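Local coordinates for protein elongation factor G (Thermus thermophilus, PDB 2DY1) that binds GTP and magnesium and, as a member of the elongation factor G family, probably hydrolyses GTP during the elongation stage of translation, at residues 13-18 with 79-84; 49-54 with 290-295; 60-65 with 85-90; 407-412 with 430-435. All blocks are in the same frame, centred on the assembly; numbering follows the deposited sequence.

Interaction 1 (13-18 with 79-84); sequences ALVGHA and LDAPGY. With GTP (guanosine-5'-triphosphate), chain C.
In the nucleotide-binding core of the GTPase domain, Leu14 and Asp80 sit on neighbouring parallel strands, 9-16 and 74-80, just before each runs into a loop at the gamma-phosphate of GTP. Two backbone bonds fix the pairing: Leu14 N donates to Leu79 O at 2.8 Å, and Ala81 N donates to Leu14 O. The side chains of Leu14 and Asp80 leave the same face of the sheet and lie side by side. Asp80 CG is anti to the backbone N (chi1 177°), and in the carboxylate beyond it OD2 is hydrogen-bonded to the hydroxyls of Thr23 and Thr49; the former is a magnesium ligand, so Asp80 acts from the second shell. Just beyond the paired residues, Val15 CG1 packs on Ala81 CB at 4.0 Å. There the strands part, and a water in the gap accepts from Gly16 N and probably donates to Pro82 O; a second accepts from Ala18 N and donates to Gly83 O. Gly83 CA rests 3.3 Å from Gly16 O in a CA-H...O contact and 3.3 Å from GTP O3G; a beta carbon at Gly83 would clash with Ala18 CA and with that phosphate oxygen. Ala18 CB closes the contact as a CH-pi interaction, 3.5 Å from the centroid of the Tyr84 ring and 11° off its normal, hence over the middle of the face. Parallel strands delivering a phosphate-binding loop and the Asp-Ala-Pro-Gly (DxxG) segment to the gamma-phosphate are characteristic of the P-loop and switch II of translational GTPases.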
# COMPACT_ATOMS: atom_id res chain seq x y z
N ALA A 13 -15.56 -6.01 -3.83
CA ALA A 13 -14.78 -4.89 -3.27
C ALA A 13 -15.16 -3.65 -4.07
O ALA A 13 -15.12 -3.68 -5.29
CB ALA A 13 -13.29 -5.13 -3.43
N LEU A 14 -15.52 -2.58 -3.36
CA LEU A 14 -15.92 -1.31 -3.98
C LEU A 14 -14.68 -0.43 -3.87
O LEU A 14 -14.24 -0.04 -2.76
CB LEU A 14 -17.10 -0.73 -3.20
CG LEU A 14 -17.54 0.69 -3.55
CD1 LEU A 14 -17.87 0.82 -5.04
CD2 LEU A 14 -18.76 1.00 -2.72
N VAL A 15 -14.10 -0.11 -5.03
CA VAL A 15 -12.86 0.65 -5.10
C VAL A 15 -13.01 1.80 -6.07
O VAL A 15 -14.02 1.90 -6.77
CB VAL A 15 -11.70 -0.25 -5.58
CG1 VAL A 15 -11.43 -1.33 -4.53
CG2 VAL A 15 -12.07 -0.94 -6.92
N GLY A 16 -12.03 2.69 -6.08
CA GLY A 16 -12.10 3.82 -6.99
C GLY A 16 -11.34 5.00 -6.40
O GLY A 16 -10.97 4.99 -5.24
N HIS A 17 -11.11 6.02 -7.21
CA HIS A 17 -10.39 7.20 -6.76
C HIS A 17 -11.06 7.85 -5.57
O HIS A 17 -12.28 7.78 -5.40
CB HIS A 17 -10.31 8.22 -7.89
CG HIS A 17 -9.28 9.28 -7.69
ND1 HIS A 17 -7.96 9.11 -8.05
CD2 HIS A 17 -9.37 10.53 -7.16
CE1 HIS A 17 -7.28 10.21 -7.75
NE2 HIS A 17 -8.11 11.08 -7.22
N ALA A 18 -10.25 8.52 -4.77
CA ALA A 18 -10.75 9.21 -3.61
C ALA A 18 -11.90 10.15 -3.99
O ALA A 18 -11.80 10.92 -4.95
CB ALA A 18 -9.61 10.00 -2.97
N LEU A 79 -17.34 -4.67 0.32
CA LEU A 79 -16.21 -4.12 1.08
C LEU A 79 -15.97 -2.71 0.56
O LEU A 79 -15.51 -2.53 -0.56
CB LEU A 79 -14.97 -4.99 0.88
CG LEU A 79 -15.25 -6.49 1.08
CD1 LEU A 79 -13.97 -7.30 0.91
CD2 LEU A 79 -15.82 -6.73 2.48
N ASP A 80 -16.28 -1.71 1.40
CA ASP A 80 -16.16 -0.28 1.02
C ASP A 80 -14.72 0.11 1.35
O ASP A 80 -14.36 0.34 2.51
CB ASP A 80 -17.20 0.54 1.83
CG ASP A 80 -17.11 2.03 1.56
OD1 ASP A 80 -16.55 2.39 0.52
OD2 ASP A 80 -17.60 2.82 2.41
N ALA A 81 -13.90 0.16 0.32
CA ALA A 81 -12.46 0.38 0.46
C ALA A 81 -12.00 1.81 0.33
O ALA A 81 -12.75 2.66 -0.16
CB ALA A 81 -11.73 -0.49 -0.60
N PRO A 82 -10.76 2.08 0.76
CA PRO A 82 -10.20 3.43 0.66
C PRO A 82 -10.03 3.82 -0.80
O PRO A 82 -10.05 2.99 -1.73
CB PRO A 82 -8.83 3.30 1.31
CG PRO A 82 -9.02 2.20 2.33
CD PRO A 82 -9.85 1.20 1.53
N GLY A 83 -9.80 5.12 -1.00
CA GLY A 83 -9.57 5.62 -2.33
C GLY A 83 -8.11 6.08 -2.47
O GLY A 83 -7.50 5.90 -3.51
N TYR A 84 -7.54 6.65 -1.42
CA TYR A 84 -6.17 7.16 -1.51
C TYR A 84 -5.10 6.08 -1.50
O TYR A 84 -5.21 5.10 -0.76
CB TYR A 84 -5.89 8.14 -0.36
CG TYR A 84 -6.54 9.49 -0.52
CD1 TYR A 84 -7.52 9.92 0.36
CD2 TYR A 84 -6.15 10.35 -1.56
CE1 TYR A 84 -8.12 11.18 0.23
CE2 TYR A 84 -6.74 11.61 -1.70
CZ TYR A 84 -7.71 12.01 -0.80
OH TYR A 84 -8.32 13.24 -0.95
PG GTP C . -12.92 8.01 -0.27
O1G GTP C . -12.15 9.25 0.42
O2G GTP C . -13.36 6.97 0.86
O3G GTP C . -12.13 7.37 -1.35
O3B GTP C . -14.25 8.72 -0.84
PB GTP C . -15.57 7.94 -1.31
O1B GTP C . -15.33 7.37 -2.65
O2B GTP C . -16.01 7.02 -0.24
O3A GTP C . -16.60 9.16 -1.53
PA GTP C . -17.64 9.67 -0.42
O1A GTP C . -18.78 8.73 -0.36
O2A GTP C . -16.90 9.97 0.83
O5' GTP C . -18.17 11.04 -1.06
C5' GTP C . -17.31 12.18 -1.07
C4' GTP C . -18.12 13.44 -1.36
O4' GTP C . -18.85 13.19 -2.57
C3' GTP C . -19.15 13.66 -0.26
O3' GTP C . -19.40 15.07 -0.12
C2' GTP C . -20.39 12.97 -0.82
O2' GTP C . -21.57 13.60 -0.30
C1' GTP C . -20.25 13.37 -2.29
N9 GTP C . -21.04 12.51 -3.20
C8 GTP C . -20.99 11.18 -3.27
N7 GTP C . -21.73 10.76 -4.29
C5 GTP C . -22.26 11.83 -4.88
C6 GTP C . -23.09 12.01 -5.98
O6 GTP C . -23.47 11.06 -6.66
N1 GTP C . -23.48 13.31 -6.33
C2 GTP C . -23.01 14.40 -5.58
N2 GTP C . -23.37 15.64 -5.91
N3 GTP C . -22.20 14.19 -4.53
C4 GTP C . -21.82 12.95 -4.18
O HOH W 1 -9.76 2.12 -4.38
O HOH W 2 -7.29 8.02 -5.20

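Interaction 2 (49-54 with 290-295); sequences TDYTPE and KVQVDP
Tyr51 and Thr52 approach strand 285-294 from a loop with no backbone pairing, since the nearest CA atoms, those of Thr52 and Asp294, are 8.0 Å apart and side chains must span the gap. Tyr51 and Asp294 meet tip to tip: Tyr51 OH donates to the syn lone pair of Asp294 OD1 at 2.8 Å, with ring and carboxylate planes 87° apart. A chi1 of 71° sets Tyr51 CG between the backbone N and the carbonyl carbon, and the ring beyond it extends toward the strand. The other oxygen, Asp294 OD2, accepts from Gln292 NE2 at 2.9 Å, lying in the plane of that amide, and forms a salt bridge with Arg439. Gln292 OE1 in turn receives Lys290 NZ, from above the carbonyl plane, and also Arg63 NE. A water donates to Tyr51 OH at 2.9 Å and accepts from Lys290 NZ, closing a polar circuit. Thr52 CG2 only grazes the carboxylate, 4.2 Å from Asp294 OD2. An alanine in place of Asp294 would probably leave the Tyr51 hydroxyl and Gln292 NE2 without this acceptor and Arg439 without this counter-charge. Through directional polar bonds, with little apolar burial, this domain 2 carboxylate ties Tyr51 of the GTPase domain to Arg439 of domain III.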
# COMPACT_ATOMS: atom_id res chain seq x y z
N THR A 49 -19.26 2.86 7.33
CA THR A 49 -17.86 2.61 7.01
C THR A 49 -16.87 3.48 7.75
O THR A 49 -15.92 3.00 8.36
CB THR A 49 -17.55 2.82 5.53
OG1 THR A 49 -18.40 1.96 4.77
CG2 THR A 49 -16.08 2.51 5.21
N ASP A 50 -17.07 4.78 7.65
CA ASP A 50 -16.15 5.70 8.26
C ASP A 50 -16.47 5.96 9.73
O ASP A 50 -17.22 6.87 10.07
CB ASP A 50 -16.12 7.00 7.43
CG ASP A 50 -15.56 6.79 6.01
OD1 ASP A 50 -14.94 5.73 5.73
OD2 ASP A 50 -15.68 7.71 5.17
N TYR A 51 -15.91 5.13 10.60
CA TYR A 51 -16.16 5.26 12.03
C TYR A 51 -14.93 5.53 12.90
O TYR A 51 -15.08 5.99 14.02
CB TYR A 51 -16.90 4.01 12.55
CG TYR A 51 -16.06 2.76 12.61
CD1 TYR A 51 -15.17 2.54 13.67
CD2 TYR A 51 -16.11 1.82 11.58
CE1 TYR A 51 -14.36 1.42 13.73
CE2 TYR A 51 -15.29 0.69 11.63
CZ TYR A 51 -14.43 0.49 12.69
OH TYR A 51 -13.64 -0.66 12.75
N THR A 52 -13.72 5.25 12.41
CA THR A 52 -12.55 5.54 13.24
C THR A 52 -12.32 7.05 13.26
O THR A 52 -12.79 7.78 12.37
CB THR A 52 -11.26 4.90 12.72
OG1 THR A 52 -10.94 5.45 11.43
CG2 THR A 52 -11.41 3.38 12.63
N PRO A 53 -11.63 7.56 14.29
CA PRO A 53 -11.39 9.00 14.36
C PRO A 53 -10.66 9.54 13.13
O PRO A 53 -10.91 10.66 12.67
CB PRO A 53 -10.52 9.15 15.62
CG PRO A 53 -10.99 8.03 16.47
CD PRO A 53 -11.12 6.87 15.48
N GLU A 54 -9.75 8.72 12.58
CA GLU A 54 -8.97 9.15 11.45
C GLU A 54 -9.84 9.28 10.20
O GLU A 54 -9.71 10.24 9.45
CB GLU A 54 -7.84 8.14 11.20
CG GLU A 54 -6.81 8.01 12.38
CD GLU A 54 -7.40 7.39 13.65
OE1 GLU A 54 -8.19 6.41 13.56
OE2 GLU A 54 -7.07 7.88 14.77
N LYS A 290 -7.77 -8.54 6.76
CA LYS A 290 -7.45 -7.31 7.51
C LYS A 290 -7.71 -7.52 8.98
O LYS A 290 -8.41 -8.46 9.39
CB LYS A 290 -8.27 -6.10 7.02
CG LYS A 290 -9.75 -6.17 7.36
CD LYS A 290 -10.47 -4.83 7.16
CE LYS A 290 -10.25 -3.92 8.39
NZ LYS A 290 -10.61 -2.48 8.11
N VAL A 291 -7.17 -6.59 9.77
CA VAL A 291 -7.31 -6.66 11.21
C VAL A 291 -7.60 -5.27 11.76
O VAL A 291 -7.08 -4.29 11.22
CB VAL A 291 -5.98 -7.14 11.84
CG1 VAL A 291 -5.99 -6.92 13.35
CG2 VAL A 291 -5.76 -8.64 11.54
N GLN A 292 -8.48 -5.19 12.74
CA GLN A 292 -8.71 -3.91 13.44
C GLN A 292 -8.31 -4.14 14.89
O GLN A 292 -8.47 -5.24 15.40
CB GLN A 292 -10.18 -3.48 13.49
CG GLN A 292 -10.76 -2.90 12.22
CD GLN A 292 -10.02 -1.66 11.75
OE1 GLN A 292 -9.46 -1.64 10.66
NE2 GLN A 292 -10.02 -0.61 12.58
N VAL A 293 -7.79 -3.12 15.57
CA VAL A 293 -7.53 -3.22 17.01
C VAL A 293 -8.11 -1.88 17.49
O VAL A 293 -7.38 -0.95 17.82
CB VAL A 293 -6.01 -3.32 17.37
CG1 VAL A 293 -5.84 -3.58 18.87
CG2 VAL A 293 -5.34 -4.44 16.59
N ASP A 294 -9.44 -1.78 17.44
CA ASP A 294 -10.15 -0.55 17.82
C ASP A 294 -10.11 -0.35 19.33
O ASP A 294 -10.29 -1.29 20.09
CB ASP A 294 -11.63 -0.61 17.38
CG ASP A 294 -11.81 -0.56 15.86
OD1 ASP A 294 -12.78 -1.17 15.35
OD2 ASP A 294 -11.01 0.10 15.17
N PRO A 295 -9.88 0.89 19.78
CA PRO A 295 -9.85 1.11 21.23
C PRO A 295 -11.10 0.56 21.91
O PRO A 295 -12.23 0.75 21.43
CB PRO A 295 -9.77 2.63 21.34
CG PRO A 295 -8.98 3.01 20.13
CD PRO A 295 -9.57 2.12 19.04
O HOH W 3 -12.77 -0.99 9.99

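Interaction 3 (60-65 with 85-90); sequences TTVRTG and GDFVGE. With MG (magnesium ion), chain B; GTP (guanosine-5'-triphosphate), chain C.
Val62 and Phe87 supply the apolar part of this contact between the loop that closes over GTP and the start of helix 88-97. Val62 CA stands 4.0 Å from the centroid of the Phe87 ring, 7° off the normal, as a CH-pi contact; Asp86 CB covers the opposite face, while Val62 CG1 reaches Phe87 CE2 at 3.7 Å. The charged part is a stack: the planes of the Arg63 guanidinium and the Glu90 carboxylate are 8° apart, with Glu90 OE2 over the guanidinium centre. Arg63 NE lies 3.6 Å from that oxygen, a salt bridge of charges alone, since its N-H groups point elsewhere, NE to Gln292 and NH2 to Glu408 O. Among hydrogen bonds, Thr64 N donates to Glu90 OE2 at 2.8 Å from above the carboxylate plane, and a water joins Thr64 OG1 to Glu90 O. At the nucleotide, a chi1 of -65° puts Thr61 OG1 anti to the carbonyl carbon, on the magnesium ion, which it binds at 2.0 Å alongside GTP O2G and O2B, two waters and Thr23; this hydroxyl is also hydrogen-bonded to Asp50. Thr61 N donates to GTP O2G at 3.0 Å. Such a threonine on the metal and gamma-phosphate is the hallmark of an ordered switch I. With Lys290 as a further salt-bridge partner, Glu90 OE2 is gripped by positive groups and an amide, which would probably keep it ionised and couple the GTP-bound loop to domain 2.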
# COMPACT_ATOMS: atom_id res chain seq x y z
N THR A 60 -12.35 10.68 4.77
CA THR A 60 -11.95 9.74 3.73
C THR A 60 -11.92 8.35 4.36
O THR A 60 -11.70 8.22 5.56
CB THR A 60 -10.56 10.11 3.14
OG1 THR A 60 -10.29 9.28 1.99
CG2 THR A 60 -9.45 9.88 4.17
N THR A 61 -12.15 7.32 3.57
CA THR A 61 -12.11 5.98 4.10
C THR A 61 -10.67 5.53 4.31
O THR A 61 -9.94 5.20 3.37
CB THR A 61 -12.87 5.04 3.12
OG1 THR A 61 -14.24 5.45 3.12
CG2 THR A 61 -12.80 3.57 3.56
N VAL A 62 -10.26 5.51 5.58
CA VAL A 62 -8.91 5.12 5.97
C VAL A 62 -8.87 3.60 6.13
O VAL A 62 -7.84 2.97 5.88
CB VAL A 62 -8.55 5.79 7.32
CG1 VAL A 62 -7.21 5.27 7.86
CG2 VAL A 62 -8.52 7.30 7.11
N ARG A 63 -10.00 3.04 6.56
CA ARG A 63 -10.11 1.61 6.81
C ARG A 63 -11.33 1.03 6.12
O ARG A 63 -12.43 1.59 6.21
CB ARG A 63 -10.25 1.35 8.31
CG ARG A 63 -9.15 1.98 9.19
CD ARG A 63 -7.78 1.43 8.90
NE ARG A 63 -7.71 0.02 9.30
CZ ARG A 63 -6.67 -0.78 9.02
NH1 ARG A 63 -5.63 -0.32 8.35
NH2 ARG A 63 -6.69 -2.05 9.43
N THR A 64 -11.12 -0.08 5.42
CA THR A 64 -12.22 -0.75 4.75
C THR A 64 -13.34 -1.10 5.72
O THR A 64 -13.08 -1.59 6.83
CB THR A 64 -11.70 -2.06 4.13
OG1 THR A 64 -10.65 -1.74 3.21
CG2 THR A 64 -12.83 -2.82 3.42
N GLY A 65 -14.58 -0.83 5.31
CA GLY A 65 -15.75 -1.17 6.11
C GLY A 65 -16.56 -2.24 5.39
O GLY A 65 -16.69 -2.22 4.18
N GLY A 85 -4.05 6.30 -2.29
CA GLY A 85 -2.95 5.34 -2.36
C GLY A 85 -2.22 5.18 -1.03
O GLY A 85 -1.50 4.21 -0.80
N ASP A 86 -2.39 6.16 -0.16
CA ASP A 86 -1.82 6.07 1.17
C ASP A 86 -2.28 4.80 1.87
O ASP A 86 -1.58 4.24 2.73
CB ASP A 86 -2.30 7.24 2.02
CG ASP A 86 -1.78 8.56 1.53
OD1 ASP A 86 -0.83 9.09 2.14
OD2 ASP A 86 -2.32 9.04 0.52
N PHE A 87 -3.48 4.38 1.50
CA PHE A 87 -4.10 3.21 2.13
C PHE A 87 -4.10 1.97 1.26
O PHE A 87 -5.04 1.16 1.32
CB PHE A 87 -5.51 3.60 2.57
CG PHE A 87 -5.55 4.89 3.37
CD1 PHE A 87 -6.30 5.98 2.93
CD2 PHE A 87 -4.78 5.03 4.52
CE1 PHE A 87 -6.27 7.20 3.63
CE2 PHE A 87 -4.74 6.23 5.22
CZ PHE A 87 -5.49 7.32 4.77
N VAL A 88 -3.06 1.84 0.45
CA VAL A 88 -2.87 0.68 -0.44
C VAL A 88 -3.03 -0.64 0.34
O VAL A 88 -3.52 -1.63 -0.22
CB VAL A 88 -1.47 0.75 -1.10
CG1 VAL A 88 -0.37 0.71 -0.04
CG2 VAL A 88 -1.30 -0.38 -2.11
N GLY A 89 -2.59 -0.69 1.59
CA GLY A 89 -2.74 -1.92 2.37
C GLY A 89 -4.18 -2.40 2.40
O GLY A 89 -4.51 -3.55 2.05
N GLU A 90 -5.07 -1.51 2.78
CA GLU A 90 -6.48 -1.83 2.87
C GLU A 90 -7.12 -2.06 1.52
O GLU A 90 -7.97 -2.93 1.37
CB GLU A 90 -7.21 -0.71 3.62
CG GLU A 90 -7.00 -0.75 5.12
CD GLU A 90 -7.85 -1.83 5.77
OE1 GLU A 90 -7.48 -3.02 5.73
OE2 GLU A 90 -8.92 -1.48 6.30
MG MG B . -15.10 6.23 1.42
PG GTP C . -12.92 8.01 -0.27
O1G GTP C . -12.15 9.25 0.42
O2G GTP C . -13.36 6.97 0.86
O3G GTP C . -12.13 7.37 -1.35
O3B GTP C . -14.25 8.72 -0.84
PB GTP C . -15.57 7.94 -1.31
O1B GTP C . -15.33 7.37 -2.65
O2B GTP C . -16.01 7.02 -0.24
O3A GTP C . -16.60 9.16 -1.53
PA GTP C . -17.64 9.67 -0.42
O1A GTP C . -18.78 8.73 -0.36
O2A GTP C . -16.90 9.97 0.83
O5' GTP C . -18.17 11.04 -1.06
C5' GTP C . -17.31 12.18 -1.07
C4' GTP C . -18.12 13.44 -1.36
O4' GTP C . -18.85 13.19 -2.57
C3' GTP C . -19.15 13.66 -0.26
O3' GTP C . -19.40 15.07 -0.12
C2' GTP C . -20.39 12.97 -0.82
O2' GTP C . -21.57 13.60 -0.30
C1' GTP C . -20.25 13.37 -2.29
N9 GTP C . -21.04 12.51 -3.20
C8 GTP C . -20.99 11.18 -3.27
N7 GTP C . -21.73 10.76 -4.29
C5 GTP C . -22.26 11.83 -4.88
C6 GTP C . -23.09 12.01 -5.98
O6 GTP C . -23.47 11.06 -6.66
N1 GTP C . -23.48 13.31 -6.33
C2 GTP C . -23.01 14.40 -5.58
N2 GTP C . -23.37 15.64 -5.91
N3 GTP C . -22.20 14.19 -4.53
C4 GTP C . -21.82 12.95 -4.18
O HOH W 4 -9.20 -4.13 3.60
O HOH W 5 -15.63 7.95 2.50
O HOH W 6 -14.78 4.42 0.42

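Interaction 4 (407-412 with 430-435); sequences EEDPSL and ELHLAT
His432 NE2 donates to Asp409 OD2 at 2.8 Å, a nearly straight bond (172° at the hydrogen) that uses the syn lone pair of the oxygen and lies in the imidazole plane. The two side chains meet tip to tip, with carboxylate and ring planes 48° apart. Beside this bond, Ser411 OG stands 3.2 Å from His432 CE1, and Leu412 CD2 touches the same carbon at 3.4 Å. Leu412 CD2 also reaches Leu433 CD2, 4.3 Å away, extending the contact into apolar packing. The carboxylate is set by its own turn: Asp409 OD1 accepts from Ser411 N at 3.0 Å, an Asx turn, and from Ser411 OG through its syn lone pair. These bonds lie within a type I beta turn from Asp409 to Leu412, which follows helix 392-408 of domain III and leads into strand 413-416. An alanine in place of Asp409 would probably leave His432 NE2, and the Ser411 hydroxyl and amide, without this acceptor, the imidazole then being hydrogen-bonded on its ND1 side alone. A chi1 of -176° places His432 CG anti to the backbone N, extending the ring from helix 430-442 toward the turn. Further out, His432 ND1 bonds to His428 N, whose ring meets the imidazole, and His432 N bonds to Asp86 of the GTPase domain.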
# COMPACT_ATOMS: atom_id res chain seq x y z
N GLU A 407 -0.22 -4.34 13.96
CA GLU A 407 -1.12 -5.48 13.76
C GLU A 407 -2.24 -5.00 12.85
O GLU A 407 -2.66 -5.69 11.91
CB GLU A 407 -1.78 -5.92 15.06
CG GLU A 407 -1.00 -6.86 15.90
CD GLU A 407 -0.68 -8.16 15.18
OE1 GLU A 407 -1.57 -8.71 14.47
OE2 GLU A 407 0.45 -8.62 15.34
N GLU A 408 -2.77 -3.81 13.16
CA GLU A 408 -3.86 -3.25 12.41
C GLU A 408 -3.39 -2.82 11.03
O GLU A 408 -4.12 -2.97 10.04
CB GLU A 408 -4.43 -2.06 13.20
CG GLU A 408 -5.61 -1.39 12.60
CD GLU A 408 -6.17 -0.35 13.55
OE1 GLU A 408 -7.01 -0.69 14.42
OE2 GLU A 408 -5.76 0.82 13.41
N ASP A 409 -2.16 -2.33 10.93
CA ASP A 409 -1.67 -1.83 9.65
C ASP A 409 -0.28 -2.30 9.29
O ASP A 409 0.71 -1.62 9.53
CB ASP A 409 -1.73 -0.30 9.64
CG ASP A 409 -1.37 0.29 8.30
OD1 ASP A 409 -1.13 -0.45 7.31
OD2 ASP A 409 -1.32 1.53 8.23
N PRO A 410 -0.18 -3.50 8.70
CA PRO A 410 1.10 -4.07 8.29
C PRO A 410 1.71 -3.39 7.06
O PRO A 410 2.76 -3.83 6.56
CB PRO A 410 0.76 -5.55 8.05
CG PRO A 410 -0.48 -5.78 8.86
CD PRO A 410 -1.25 -4.51 8.64
N SER A 411 1.06 -2.33 6.56
CA SER A 411 1.62 -1.60 5.42
C SER A 411 2.63 -0.56 5.92
O SER A 411 3.29 0.10 5.12
CB SER A 411 0.54 -0.91 4.58
OG SER A 411 0.11 0.31 5.17
N LEU A 412 2.71 -0.39 7.24
CA LEU A 412 3.72 0.48 7.84
C LEU A 412 4.92 -0.44 8.13
O LEU A 412 4.75 -1.66 8.25
CB LEU A 412 3.24 1.04 9.19
CG LEU A 412 2.10 2.06 9.13
CD1 LEU A 412 1.45 2.19 10.51
CD2 LEU A 412 2.67 3.40 8.66
N GLU A 430 2.18 11.17 3.21
CA GLU A 430 2.00 12.11 4.31
C GLU A 430 0.69 11.83 5.07
O GLU A 430 0.66 11.83 6.30
CB GLU A 430 2.02 13.55 3.76
CG GLU A 430 1.96 14.62 4.84
CD GLU A 430 2.11 16.05 4.33
OE1 GLU A 430 2.11 16.27 3.10
OE2 GLU A 430 2.21 16.97 5.18
N LEU A 431 -0.40 11.59 4.34
CA LEU A 431 -1.68 11.32 4.97
C LEU A 431 -1.61 10.00 5.71
O LEU A 431 -2.10 9.89 6.84
CB LEU A 431 -2.80 11.30 3.91
CG LEU A 431 -4.18 10.84 4.42
CD1 LEU A 431 -4.70 11.79 5.51
CD2 LEU A 431 -5.14 10.79 3.26
N HIS A 432 -0.99 9.00 5.10
CA HIS A 432 -0.88 7.70 5.78
C HIS A 432 -0.21 7.89 7.15
O HIS A 432 -0.73 7.42 8.18
CB HIS A 432 -0.06 6.73 4.91
CG HIS A 432 0.04 5.35 5.48
ND1 HIS A 432 1.09 4.51 5.19
CD2 HIS A 432 -0.79 4.65 6.30
CE1 HIS A 432 0.91 3.35 5.81
NE2 HIS A 432 -0.22 3.41 6.49
N LEU A 433 0.94 8.57 7.18
CA LEU A 433 1.67 8.77 8.43
C LEU A 433 0.88 9.61 9.43
O LEU A 433 0.93 9.38 10.64
CB LEU A 433 3.03 9.40 8.12
CG LEU A 433 4.00 8.44 7.43
CD1 LEU A 433 5.21 9.23 6.94
CD2 LEU A 433 4.43 7.31 8.39
N ALA A 434 0.12 10.58 8.93
CA ALA A 434 -0.69 11.39 9.83
C ALA A 434 -1.73 10.49 10.51
O ALA A 434 -1.97 10.61 11.71
CB ALA A 434 -1.41 12.53 9.04
N THR A 435 -2.34 9.58 9.75
CA THR A 435 -3.34 8.70 10.37
C THR A 435 -2.71 7.74 11.36
O THR A 435 -3.38 7.32 12.30
CB THR A 435 -4.18 7.90 9.31
OG1 THR A 435 -3.35 7.00 8.56
CG2 THR A 435 -4.91 8.87 8.38

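The four contacts run from the nucleotide outward into domains 2 and III. Interactions 1 and 3, with centres about 7 Å apart, both touch GTP; their segments alternate along the chain, and Asp80 N bonds to Gly65 O where strands 74-80 and 65-71 pair in the sheet of the GTPase domain. Interaction 2, whose centre is about 10 Å from that of interaction 3, encloses it along the chain and joins the GTPase domain to strand 285-294 of domain 2. Interaction 4 comes last, within domain III, its centre about 9 Å from that of interaction 3. Arg63 to Glu408 and Asp86 to His432 bonds connect those two, placing the GTP-bound switch region in direct contact with domain III.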